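PDB 6Q2F: glycoside hydrolase family protein from Novosphingobium sp. PP1Y, which probably releases terminal alpha-L-rhamnose from glycosides by hydrolysis, as an alpha-L-rhamnosidase with a bound sodium ion. Local coordinates for residues 772-777 / 781-786; 801-806 / 842-847; 807-812 / 847-852; 859-864 / 873-878. All coordinates share one frame; numbering follows the deposited sequence.

Contact 1. Residues 772-777 / 781-786; sequences ELLAND and LVAPSG
The carbonyl oxygen of V782 is gripped twice from across a beta hairpin. A775 N donates to V782 O over 2.8 Å, and L774 CA lies 3.4 Å from V782 O in a CA-H...O contact, a weaker one that adds to the hold. A775 O is used in the same way: V782 N bonds to it over 2.9 Å and L781 CA approaches it as well. The two N-H bonds make A775 and V782 an antiparallel hydrogen-bonded pair, while N776 and L781 form the adjoining non-hydrogen-bonded pair. A hairpin shows in small what pairing does to side chains, for successive pairs send theirs to opposite faces of the sheet. On one face N776 and L781 lie side by side and point the same way, N776 ND2 standing 4.1 Å from L781 CD2; N776 ND2 is hydrogen-bonded to L812 O. On the other face the branches of V782 straddle the CB of D777, with V782 CG1 3.8 Å from D777 CB. CG2 occupies the crowded position between backbone N and carbonyl carbon (chi1 -60°), where it also lies against A775 O. Farther along, L773 O rests 3.5 Å from P784 CD, in the type I turn A783-G786 that follows the paired stretch. Backbone bonds of L781 with Y789 join strand 780-782 to strand 788-794 as sheet neighbours, the D777-R788 salt bridge and the packing of L774 on I792 adding to the junction, while L773 leans on L635 and Y636 near the end of helix 620-636.

Contact 2. Residues 801-806 / 842-847; sequences MTLAAL and SSLVAR
L806 lays its CD2 methyl across two neighbours of the facing helix, 3.7 Å from L844 CB, and from V845 CG2 at an equal 3.7 Å. One leucine branch thus serves two successive residues. With CG anti to the backbone N (chi1 -178°), L806 stretches out toward segment 842-847. The chains of L806 and L844 slide past each other in opposite directions, so that the CD2 end and the CG of L806 lie against the base of L844; L806 CG itself comes within 3.8 Å of L844 CB. The side chain of V845 meets that of L806 at about a right angle, using the branch that sits beside its own backbone N. Helix 803-814 is the connection of a beta-alpha-beta crossover between the parallel strands 788-794 and 818-820, and helix 838-848 lies in the longer excursion from 818-820 to the next parallel strand, 860-863. The contact is therefore a helix-to-helix seam between consecutive units of an alpha/beta domain. One turn before L806, L803 extends the apolar surface: the side chains of L803 and L844 cross at about a right angle, and L803 CD1 lies 4.0 Å from L844 CD1. W841 packs on both L803 and L806, and its NE1 bonds to M801 O just ahead of helix 803-814. A805 of that helix instead packs on F767 and L770 of helix 767-773.

Contact 3. Residues 807-812 / 847-852; sequences RKLAAL and RLWPGS
L848 carries the later part of the seam between helices 803-814 and 838-848, two of the helices packed with the mixed sheet of an alpha/beta domain, and it shows how one forked side chain can seat itself on a helical backbone at an alanine. Its CG lies anti to the carbonyl carbon (chi1 -60°), which directs the fork at A810. L848 CD1 settles 3.8 Å from A810 CA and also nears the amide nitrogen of A810, while L848 CD2 takes the methyl, 4.1 Å from A810 CB. The small alanine lets the leucine come this close to the main chain. L809 reaches toward the same place, its chi1 of -170° turning the chain beside its own carbonyl carbon, and its CD2 divides itself between two partners, at 4.2 Å from L848 CD1 and likewise 4.2 Å from W849 CH2. W849 is the first residue to depart from helical geometry, and its ring is turned steeply out of the CA-CB-CG plane (chi2 -83°), with NE1 bonded to G821 O. V862 of strand 860-863 packs against both L848 and W849. Over one face of the indole, offset toward its rim, L848 CB stands 3.4 Å above the ring plane.

Contact 4. Residues 859-864 / 873-878; sequences KGRVIA and QAMDVA
The guanidinium of R861 has I863 CD1 on one face, 3.7 Å above its plane and offset toward the rim, and the carbonyl oxygen of A874 at its edge. This is a beta-alpha step of the mixed sheet: strand 860-863 leads into helix 868-874, whose far end folds back beside the strand and closes in a Schellman motif, D876 taking positive phi and its N bonding to Q873 O. Helix ends expose carbonyls, and here an arginine from the preceding strand collects one. R861 NH1 donates to A874 O over 3.2 Å at an N-H...O angle of 142°, and R861 NH2 adds a weak second bond to A874 O at 3.3 Å. The oxygen is tilted only 18° from the guanidinium plane, yet the NH1 donor stands well above the carbonyl plane. The reach depends on a chain extended from CG to NE. NE forms a salt bridge with D854, which helps fix how the group is turned, and the partial negative charge of the helix end probably suits the cation. On the guanidinium face that carries I863 CD1, the I863 chain goes on to meet the selenomethionine M875, the two crossing obliquely, while M875 also packs on T818 and V820 of strand 818-820. A bend at chi3 (-125°) folds the selenomethionine methyl back, so that M875 CE lies 3.7 Å from I863 CD1.

In the fold
The four contacts belong to one alpha/beta region and lie on the same side of the chain's centre. Contacts 2 and 3 are successive parts of one helix pair, with centres 7 Å apart; L844 CD2 of contact 2 packs 3.8 Å from A810 CB of contact 3. Contact 3 also touches contacts 1 and 4: L812 CD2 lies 3.8 Å from L781 CD2 of contact 1, and W849 CD1 sits 3.8 Å from A864 CB of contact 4. Contacts 1 and 4 reach the same mixed sheet without touching, about 7 Å apart at nearest atoms. None contributes to the sodium site, formed by D503, S504, E583, E586 and E644.

Contact 1. Residues 772-777 / 781-786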
loop_
_atom_site.group_PDB
_atom_site.type_symbol
_atom_site.label_atom_id
_atom_site.label_comp_id
_atom_site.label_asym_id
_atom_site.label_seq_id
_atom_site.Cartn_x
_atom_site.Cartn_y
_atom_site.Cartn_z
ATOM N N GLU A 772 -17.012 15.881 6.265
ATOM C CA GLU A 772 -17.094 15.799 7.719
ATOM C C GLU A 772 -16.024 16.583 8.460
ATOM O O GLU A 772 -16.244 16.935 9.623
ATOM C CB GLU A 772 -17.000 14.336 8.181
ATOM C CG GLU A 772 -18.031 13.398 7.556
ATOM C CD GLU A 772 -19.423 13.579 8.140
ATOM O OE1 GLU A 772 -19.539 14.194 9.226
ATOM O OE2 GLU A 772 -20.396 13.100 7.519
ATOM N N LEU A 773 -14.870 16.841 7.846
ATOM C CA LEU A 773 -13.747 17.453 8.546
ATOM C C LEU A 773 -13.587 18.938 8.237
ATOM O O LEU A 773 -13.319 19.732 9.142
ATOM C CB LEU A 773 -12.433 16.746 8.187
ATOM C CG LEU A 773 -12.303 15.269 8.584
ATOM C CD1 LEU A 773 -10.930 14.726 8.223
ATOM C CD2 LEU A 773 -12.616 15.073 10.079
ATOM N N LEU A 774 -13.731 19.312 6.967
ATOM C CA LEU A 774 -13.333 20.628 6.505
ATOM C C LEU A 774 -14.391 21.655 6.871
ATOM O O LEU A 774 -15.586 21.433 6.669
ATOM C CB LEU A 774 -13.123 20.614 4.994
ATOM C CG LEU A 774 -11.993 19.738 4.485
ATOM C CD1 LEU A 774 -11.778 20.006 3.013
ATOM C CD2 LEU A 774 -10.741 20.056 5.278
ATOM N N ALA A 775 -13.934 22.781 7.411
ATOM C CA ALA A 775 -14.791 23.896 7.757
ATOM C C ALA A 775 -14.147 25.181 7.267
ATOM O O ALA A 775 -12.939 25.231 7.022
ATOM C CB ALA A 775 -15.039 23.968 9.263
ATOM N N ASN A 776 -14.968 26.223 7.126
ATOM C CA ASN A 776 -14.457 27.519 6.698
ATOM C C ASN A 776 -13.680 28.192 7.824
ATOM O O ASN A 776 -14.088 28.165 8.985
ATOM C CB ASN A 776 -15.603 28.441 6.265
ATOM C CG ASN A 776 -16.386 27.899 5.077
ATOM O OD1 ASN A 776 -17.539 27.509 5.210
ATOM N ND2 ASN A 776 -15.766 27.917 3.898
ATOM N N ASP A 777 -12.555 28.807 7.480
ATOM C CA ASP A 777 -11.892 29.752 8.384
ATOM C C ASP A 777 -11.419 30.887 7.481
ATOM O O ASP A 777 -10.323 30.830 6.899
ATOM C CB ASP A 777 -10.750 29.113 9.168
ATOM C CG ASP A 777 -10.083 30.094 10.135
ATOM O OD1 ASP A 777 -10.825 30.785 10.871
ATOM O OD2 ASP A 777 -8.832 30.177 10.163
ATOM N N LEU A 781 -9.737 26.421 4.424
ATOM C CA LEU A 781 -10.456 25.252 4.906
ATOM C C LEU A 781 -9.611 24.588 5.975
ATOM O O LEU A 781 -8.433 24.277 5.740
ATOM C CB LEU A 781 -10.740 24.264 3.781
ATOM C CG LEU A 781 -11.690 24.850 2.756
ATOM C CD1 LEU A 781 -11.605 24.101 1.446
ATOM C CD2 LEU A 781 -13.089 24.802 3.320
ATOM N N VAL A 782 -10.199 24.384 7.145
ATOM C CA VAL A 782 -9.460 23.803 8.250
ATOM C C VAL A 782 -10.180 22.557 8.731
ATOM O O VAL A 782 -11.400 22.414 8.591
ATOM C CB VAL A 782 -9.271 24.796 9.410
ATOM C CG1 VAL A 782 -8.488 26.020 8.928
ATOM C CG2 VAL A 782 -10.619 25.199 9.966
ATOM N N ALA A 783 -9.392 21.648 9.284
ATOM C CA ALA A 783 -9.818 20.417 9.914
ATOM C C ALA A 783 -9.525 20.511 11.403
ATOM O O ALA A 783 -8.674 21.301 11.821
ATOM C CB ALA A 783 -9.081 19.210 9.311
ATOM N N PRO A 784 -10.219 19.741 12.244
ATOM C CA PRO A 784 -9.931 19.805 13.690
ATOM C C PRO A 784 -8.482 19.491 14.043
ATOM O O PRO A 784 -7.997 19.947 15.082
ATOM C CB PRO A 784 -10.895 18.769 14.289
ATOM C CG PRO A 784 -12.070 18.794 13.330
ATOM C CD PRO A 784 -11.419 18.939 11.957
ATOM N N SER A 785 -7.771 18.754 13.200
ATOM C CA SER A 785 -6.371 18.456 13.474
ATOM C C SER A 785 -5.483 19.693 13.361
ATOM O O SER A 785 -4.334 19.665 13.811
ATOM C CB SER A 785 -5.870 17.399 12.503
ATOM O OG SER A 785 -5.892 17.938 11.190
ATOM N N GLY A 786 -5.973 20.759 12.746
ATOM C CA GLY A 786 -5.131 21.896 12.428
ATOM C C GLY A 786 -4.658 21.922 10.994
ATOM O O GLY A 786 -4.084 22.931 10.567
#

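Contact 2. Residues 801-806 / 842-847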
loop_
_atom_site.group_PDB
_atom_site.type_symbol
_atom_site.label_atom_id
_atom_site.label_comp_id
_atom_site.label_asym_id
_atom_site.label_seq_id
_atom_site.Cartn_x
_atom_site.Cartn_y
_atom_site.Cartn_z
HETATM N N MSE A 801 -19.307 13.271 -9.761
HETATM C CA MSE A 801 -19.485 13.721 -8.399
HETATM C C MSE A 801 -20.931 13.569 -7.965
HETATM O O MSE A 801 -21.870 13.841 -8.710
HETATM C CB MSE A 801 -19.033 15.173 -8.257
HETATM C CG MSE A 801 -19.034 15.687 -6.826
HETATM SE SE MSE A 801 -18.520 17.551 -6.803
HETATM C CE MSE A 801 -16.688 17.345 -7.369
ATOM N N THR A 802 -21.092 13.135 -6.731
ATOM C CA THR A 802 -22.404 12.877 -6.187
ATOM C C THR A 802 -23.028 14.184 -5.673
ATOM O O THR A 802 -22.336 15.178 -5.401
ATOM C CB THR A 802 -22.262 11.816 -5.099
ATOM O OG1 THR A 802 -23.496 11.133 -4.925
ATOM C CG2 THR A 802 -21.810 12.440 -3.801
ATOM N N LEU A 803 -24.358 14.198 -5.588
ATOM C CA LEU A 803 -25.024 15.390 -5.079
ATOM C C LEU A 803 -24.554 15.701 -3.666
ATOM O O LEU A 803 -24.300 16.859 -3.330
ATOM C CB LEU A 803 -26.548 15.227 -5.123
ATOM C CG LEU A 803 -27.303 16.428 -4.533
ATOM C CD1 LEU A 803 -26.939 17.723 -5.260
ATOM C CD2 LEU A 803 -28.805 16.209 -4.579
ATOM N N ALA A 804 -24.406 14.666 -2.837
ATOM C CA ALA A 804 -23.942 14.849 -1.466
ATOM C C ALA A 804 -22.577 15.530 -1.425
ATOM O O ALA A 804 -22.342 16.425 -0.607
ATOM C CB ALA A 804 -23.876 13.494 -0.750
ATOM N N ALA A 805 -21.649 15.104 -2.285
ATOM C CA ALA A 805 -20.353 15.770 -2.324
ATOM C C ALA A 805 -20.511 17.184 -2.845
ATOM O O ALA A 805 -19.919 18.122 -2.307
ATOM C CB ALA A 805 -19.359 14.991 -3.195
ATOM N N LEU A 806 -21.302 17.354 -3.907
ATOM C CA LEU A 806 -21.437 18.673 -4.519
ATOM C C LEU A 806 -22.074 19.659 -3.550
ATOM O O LEU A 806 -21.674 20.833 -3.483
ATOM C CB LEU A 806 -22.253 18.558 -5.801
ATOM C CG LEU A 806 -22.456 19.838 -6.602
ATOM C CD1 LEU A 806 -21.113 20.396 -7.047
ATOM C CD2 LEU A 806 -23.316 19.520 -7.810
ATOM N N SER A 842 -27.833 20.023 -10.892
ATOM C CA SER A 842 -27.570 20.938 -11.999
ATOM C C SER A 842 -27.518 22.389 -11.533
ATOM O O SER A 842 -26.726 23.183 -12.051
ATOM C CB SER A 842 -28.632 20.776 -13.086
ATOM O OG SER A 842 -28.387 19.621 -13.873
ATOM N N SER A 843 -28.371 22.766 -10.581
ATOM C CA SER A 843 -28.349 24.141 -10.091
ATOM C C SER A 843 -27.023 24.446 -9.413
ATOM O O SER A 843 -26.442 25.519 -9.606
ATOM C CB SER A 843 -29.508 24.380 -9.121
ATOM O OG SER A 843 -30.750 24.179 -9.763
ATOM N N LEU A 844 -26.534 23.506 -8.603
ATOM C CA LEU A 844 -25.282 23.726 -7.898
ATOM C C LEU A 844 -24.120 23.800 -8.876
ATOM O O LEU A 844 -23.220 24.629 -8.711
ATOM C CB LEU A 844 -25.062 22.623 -6.860
ATOM C CG LEU A 844 -26.021 22.703 -5.668
ATOM C CD1 LEU A 844 -25.822 21.522 -4.734
ATOM C CD2 LEU A 844 -25.808 24.001 -4.909
ATOM N N VAL A 845 -24.124 22.950 -9.908
ATOM C CA VAL A 845 -23.075 23.055 -10.914
ATOM C C VAL A 845 -23.144 24.416 -11.593
ATOM O O VAL A 845 -22.123 25.089 -11.762
ATOM C CB VAL A 845 -23.163 21.901 -11.927
ATOM C CG1 VAL A 845 -22.249 22.177 -13.112
ATOM C CG2 VAL A 845 -22.749 20.587 -11.263
ATOM N N ALA A 846 -24.351 24.864 -11.961
ATOM C CA ALA A 846 -24.467 26.165 -12.614
ATOM C C ALA A 846 -23.998 27.292 -11.700
ATOM O O ALA A 846 -23.426 28.271 -12.176
ATOM C CB ALA A 846 -25.914 26.417 -13.091
ATOM N N ARG A 847 -24.198 27.163 -10.386
ATOM C CA ARG A 847 -23.791 28.237 -9.481
ATOM C C ARG A 847 -22.276 28.283 -9.317
ATOM O O ARG A 847 -21.676 29.366 -9.352
ATOM C CB ARG A 847 -24.467 28.089 -8.114
ATOM C CG ARG A 847 -24.464 29.413 -7.337
ATOM C CD ARG A 847 -24.924 29.274 -5.887
ATOM N NE ARG A 847 -24.618 30.506 -5.162
ATOM C CZ ARG A 847 -24.968 30.755 -3.903
ATOM N NH1 ARG A 847 -25.647 29.864 -3.203
ATOM N NH2 ARG A 847 -24.644 31.910 -3.342
#

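Contact 3. Residues 807-812 / 847-852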
loop_
_atom_site.group_PDB
_atom_site.type_symbol
_atom_site.label_atom_id
_atom_site.label_comp_id
_atom_site.label_asym_id
_atom_site.label_seq_id
_atom_site.Cartn_x
_atom_site.Cartn_y
_atom_site.Cartn_z
ATOM N N ARG A 807 -23.056 19.187 -2.775
ATOM C CA ARG A 807 -23.683 20.013 -1.751
ATOM C C ARG A 807 -22.651 20.551 -0.773
ATOM O O ARG A 807 -22.631 21.746 -0.458
ATOM C CB ARG A 807 -24.727 19.203 -0.995
ATOM C CG ARG A 807 -26.089 19.140 -1.670
ATOM C CD ARG A 807 -26.931 18.033 -1.016
ATOM N NE ARG A 807 -28.334 18.131 -1.394
ATOM C CZ ARG A 807 -29.256 17.246 -1.049
ATOM N NH1 ARG A 807 -28.911 16.191 -0.323
ATOM N NH2 ARG A 807 -30.516 17.421 -1.429
ATOM N N LYS A 808 -21.804 19.664 -0.254
ATOM C CA LYS A 808 -20.813 20.094 0.719
ATOM C C LYS A 808 -19.810 21.041 0.085
ATOM O O LYS A 808 -19.412 22.042 0.691
ATOM C CB LYS A 808 -20.096 18.888 1.322
ATOM C CG LYS A 808 -19.325 19.267 2.565
ATOM C CD LYS A 808 -20.270 19.577 3.735
ATOM C CE LYS A 808 -19.536 20.317 4.850
ATOM N NZ LYS A 808 -20.363 20.512 6.081
ATOM N N LEU A 809 -19.405 20.749 -1.144
ATOM C CA LEU A 809 -18.445 21.602 -1.829
ATOM C C LEU A 809 -19.032 22.986 -2.067
ATOM O O LEU A 809 -18.387 24.003 -1.784
ATOM C CB LEU A 809 -18.041 20.937 -3.136
ATOM C CG LEU A 809 -16.884 21.534 -3.897
ATOM C CD1 LEU A 809 -15.552 21.129 -3.223
ATOM C CD2 LEU A 809 -16.983 21.038 -5.324
ATOM N N ALA A 810 -20.273 23.040 -2.562
ATOM C CA ALA A 810 -20.948 24.321 -2.738
ATOM C C ALA A 810 -21.077 25.062 -1.419
ATOM O O ALA A 810 -20.902 26.284 -1.370
ATOM C CB ALA A 810 -22.331 24.113 -3.362
ATOM N N ALA A 811 -21.393 24.348 -0.336
ATOM C CA ALA A 811 -21.581 25.031 0.939
ATOM C C ALA A 811 -20.262 25.616 1.441
ATOM O O ALA A 811 -20.233 26.724 1.995
ATOM C CB ALA A 811 -22.177 24.071 1.969
ATOM N N LEU A 812 -19.154 24.899 1.242
ATOM C CA LEU A 812 -17.865 25.438 1.661
ATOM C C LEU A 812 -17.483 26.648 0.818
ATOM O O LEU A 812 -17.031 27.663 1.356
ATOM C CB LEU A 812 -16.789 24.358 1.577
ATOM C CG LEU A 812 -16.938 23.180 2.543
ATOM C CD1 LEU A 812 -15.984 22.061 2.158
ATOM C CD2 LEU A 812 -16.674 23.633 3.973
ATOM N N ARG A 847 -24.198 27.163 -10.386
ATOM C CA ARG A 847 -23.791 28.237 -9.481
ATOM C C ARG A 847 -22.276 28.283 -9.317
ATOM O O ARG A 847 -21.676 29.366 -9.352
ATOM C CB ARG A 847 -24.467 28.089 -8.114
ATOM C CG ARG A 847 -24.464 29.413 -7.337
ATOM C CD ARG A 847 -24.924 29.274 -5.887
ATOM N NE ARG A 847 -24.618 30.506 -5.162
ATOM C CZ ARG A 847 -24.968 30.755 -3.903
ATOM N NH1 ARG A 847 -25.647 29.864 -3.203
ATOM N NH2 ARG A 847 -24.644 31.910 -3.342
ATOM N N LEU A 848 -21.636 27.128 -9.132
ATOM C CA LEU A 848 -20.195 27.143 -8.922
ATOM C C LEU A 848 -19.436 27.357 -10.219
ATOM O O LEU A 848 -18.301 27.839 -10.186
ATOM C CB LEU A 848 -19.704 25.846 -8.264
ATOM C CG LEU A 848 -20.217 25.420 -6.899
ATOM C CD1 LEU A 848 -19.222 24.537 -6.170
ATOM C CD2 LEU A 848 -20.616 26.609 -6.066
ATOM N N TRP A 849 -20.026 26.992 -11.351
ATOM C CA TRP A 849 -19.366 27.092 -12.654
ATOM C C TRP A 849 -20.259 27.870 -13.609
ATOM O O TRP A 849 -20.786 27.313 -14.579
ATOM C CB TRP A 849 -19.035 25.704 -13.204
ATOM C CG TRP A 849 -17.912 25.058 -12.448
ATOM C CD1 TRP A 849 -16.583 25.261 -12.644
ATOM C CD2 TRP A 849 -18.023 24.126 -11.367
ATOM N NE1 TRP A 849 -15.858 24.513 -11.759
ATOM C CE2 TRP A 849 -16.715 23.808 -10.959
ATOM C CE3 TRP A 849 -19.099 23.526 -10.710
ATOM C CZ2 TRP A 849 -16.451 22.913 -9.922
ATOM C CZ3 TRP A 849 -18.837 22.640 -9.670
ATOM C CH2 TRP A 849 -17.525 22.345 -9.291
ATOM N N PRO A 850 -20.445 29.173 -13.364
ATOM C CA PRO A 850 -21.403 29.944 -14.182
ATOM C C PRO A 850 -20.935 30.192 -15.598
ATOM O O PRO A 850 -21.771 30.474 -16.467
ATOM C CB PRO A 850 -21.550 31.264 -13.414
ATOM C CG PRO A 850 -20.270 31.414 -12.706
ATOM C CD PRO A 850 -19.816 30.009 -12.329
ATOM N N GLY A 851 -19.634 30.108 -15.856
ATOM C CA GLY A 851 -19.116 30.203 -17.204
ATOM C C GLY A 851 -17.837 31.004 -17.304
ATOM O O GLY A 851 -16.993 30.736 -18.165
ATOM N N SER A 852 -17.674 31.990 -16.417
ATOM C CA SER A 852 -16.530 32.890 -16.516
ATOM C C SER A 852 -15.204 32.162 -16.365
ATOM O O SER A 852 -14.180 32.664 -16.843
ATOM C CB SER A 852 -16.616 33.986 -15.458
ATOM O OG SER A 852 -16.380 33.434 -14.175
#

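Contact 4. Residues 859-864 / 873-878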
loop_
_atom_site.group_PDB
_atom_site.type_symbol
_atom_site.label_atom_id
_atom_site.label_comp_id
_atom_site.label_asym_id
_atom_site.label_seq_id
_atom_site.Cartn_x
_atom_site.Cartn_y
_atom_site.Cartn_z
ATOM N N LYS A 859 -19.384 33.874 -0.592
ATOM C CA LYS A 859 -18.184 34.546 -0.119
ATOM C C LYS A 859 -16.900 33.900 -0.632
ATOM O O LYS A 859 -15.817 34.376 -0.291
ATOM C CB LYS A 859 -18.172 34.590 1.413
ATOM C CG LYS A 859 -19.482 35.111 2.004
ATOM C CD LYS A 859 -19.267 35.650 3.410
ATOM C CE LYS A 859 -20.262 35.064 4.398
ATOM N NZ LYS A 859 -21.026 36.122 5.113
ATOM N N GLY A 860 -16.989 32.850 -1.451
ATOM C CA GLY A 860 -15.834 32.109 -1.902
ATOM C C GLY A 860 -15.565 32.264 -3.386
ATOM O O GLY A 860 -15.977 33.239 -4.031
ATOM N N ARG A 861 -14.885 31.264 -3.948
ATOM C CA ARG A 861 -14.348 31.417 -5.291
ATOM C C ARG A 861 -14.130 30.055 -5.926
ATOM O O ARG A 861 -13.661 29.127 -5.273
ATOM C CB ARG A 861 -13.041 32.213 -5.236
ATOM C CG ARG A 861 -12.338 32.407 -6.554
ATOM C CD ARG A 861 -11.073 33.208 -6.320
ATOM N NE ARG A 861 -10.446 33.643 -7.561
ATOM C CZ ARG A 861 -9.292 34.298 -7.606
ATOM N NH1 ARG A 861 -8.656 34.582 -6.477
ATOM N NH2 ARG A 861 -8.772 34.652 -8.773
ATOM N N VAL A 862 -14.468 29.945 -7.203
ATOM C CA VAL A 862 -14.299 28.724 -7.978
ATOM C C VAL A 862 -13.488 29.090 -9.209
ATOM O O VAL A 862 -13.950 29.870 -10.053
ATOM C CB VAL A 862 -15.640 28.096 -8.387
ATOM C CG1 VAL A 862 -15.407 26.884 -9.302
ATOM C CG2 VAL A 862 -16.455 27.709 -7.161
ATOM N N ILE A 863 -12.289 28.527 -9.318
ATOM C CA ILE A 863 -11.407 28.736 -10.462
ATOM C C ILE A 863 -11.489 27.486 -11.338
ATOM O O ILE A 863 -11.027 26.410 -10.947
ATOM C CB ILE A 863 -9.971 29.024 -10.012
ATOM C CG1 ILE A 863 -9.964 30.193 -9.028
ATOM C CG2 ILE A 863 -9.085 29.319 -11.207
ATOM C CD1 ILE A 863 -8.574 30.553 -8.512
ATOM N N ALA A 864 -12.084 27.623 -12.523
ATOM C CA ALA A 864 -12.356 26.488 -13.405
ATOM C C ALA A 864 -11.096 26.151 -14.198
ATOM O O ALA A 864 -10.987 26.362 -15.404
ATOM C CB ALA A 864 -13.543 26.791 -14.317
ATOM N N GLN A 873 -1.333 31.066 -7.833
ATOM C CA GLN A 873 -0.796 32.371 -8.191
ATOM C C GLN A 873 -1.912 33.408 -8.277
ATOM O O GLN A 873 -1.784 34.520 -7.749
ATOM C CB GLN A 873 -0.034 32.258 -9.510
ATOM C CG GLN A 873 0.835 33.452 -9.877
ATOM C CD GLN A 873 1.721 33.129 -11.066
ATOM O OE1 GLN A 873 2.927 33.399 -11.057
ATOM N NE2 GLN A 873 1.129 32.515 -12.088
ATOM N N ALA A 874 -3.036 33.044 -8.904
ATOM C CA ALA A 874 -4.150 33.982 -9.018
ATOM C C ALA A 874 -4.853 34.237 -7.694
ATOM O O ALA A 874 -5.690 35.143 -7.626
ATOM C CB ALA A 874 -5.162 33.484 -10.050
HETATM N N MSE A 875 -4.563 33.452 -6.668
HETATM C CA MSE A 875 -5.078 33.698 -5.325
HETATM C C MSE A 875 -4.075 34.463 -4.490
HETATM O O MSE A 875 -4.297 34.692 -3.303
HETATM C CB MSE A 875 -5.382 32.377 -4.601
HETATM C CG MSE A 875 -6.494 31.572 -5.196
HETATM SE SE MSE A 875 -6.488 29.766 -4.401
HETATM C CE MSE A 875 -6.379 28.882 -6.059
ATOM N N ASP A 876 -2.947 34.805 -5.109
ATOM C CA ASP A 876 -1.862 35.515 -4.435
ATOM C C ASP A 876 -1.288 34.679 -3.291
ATOM O O ASP A 876 -0.957 35.195 -2.224
ATOM C CB ASP A 876 -2.329 36.892 -3.936
ATOM C CG ASP A 876 -1.173 37.791 -3.529
ATOM O OD1 ASP A 876 -0.106 37.729 -4.182
ATOM O OD2 ASP A 876 -1.325 38.560 -2.554
ATOM N N VAL A 877 -1.175 33.369 -3.510
ATOM C CA VAL A 877 -0.559 32.471 -2.541
ATOM C C VAL A 877 0.852 32.166 -3.022
ATOM O O VAL A 877 1.038 31.470 -4.025
ATOM C CB VAL A 877 -1.377 31.189 -2.348
ATOM C CG1 VAL A 877 -0.677 30.268 -1.362
ATOM C CG2 VAL A 877 -2.758 31.538 -1.830
ATOM N N ALA A 878 1.846 32.676 -2.297
ATOM C CA ALA A 878 3.237 32.493 -2.688
ATOM C C ALA A 878 3.655 31.025 -2.541
ATOM O O ALA A 878 3.156 30.313 -1.669
ATOM C CB ALA A 878 4.155 33.378 -1.839
#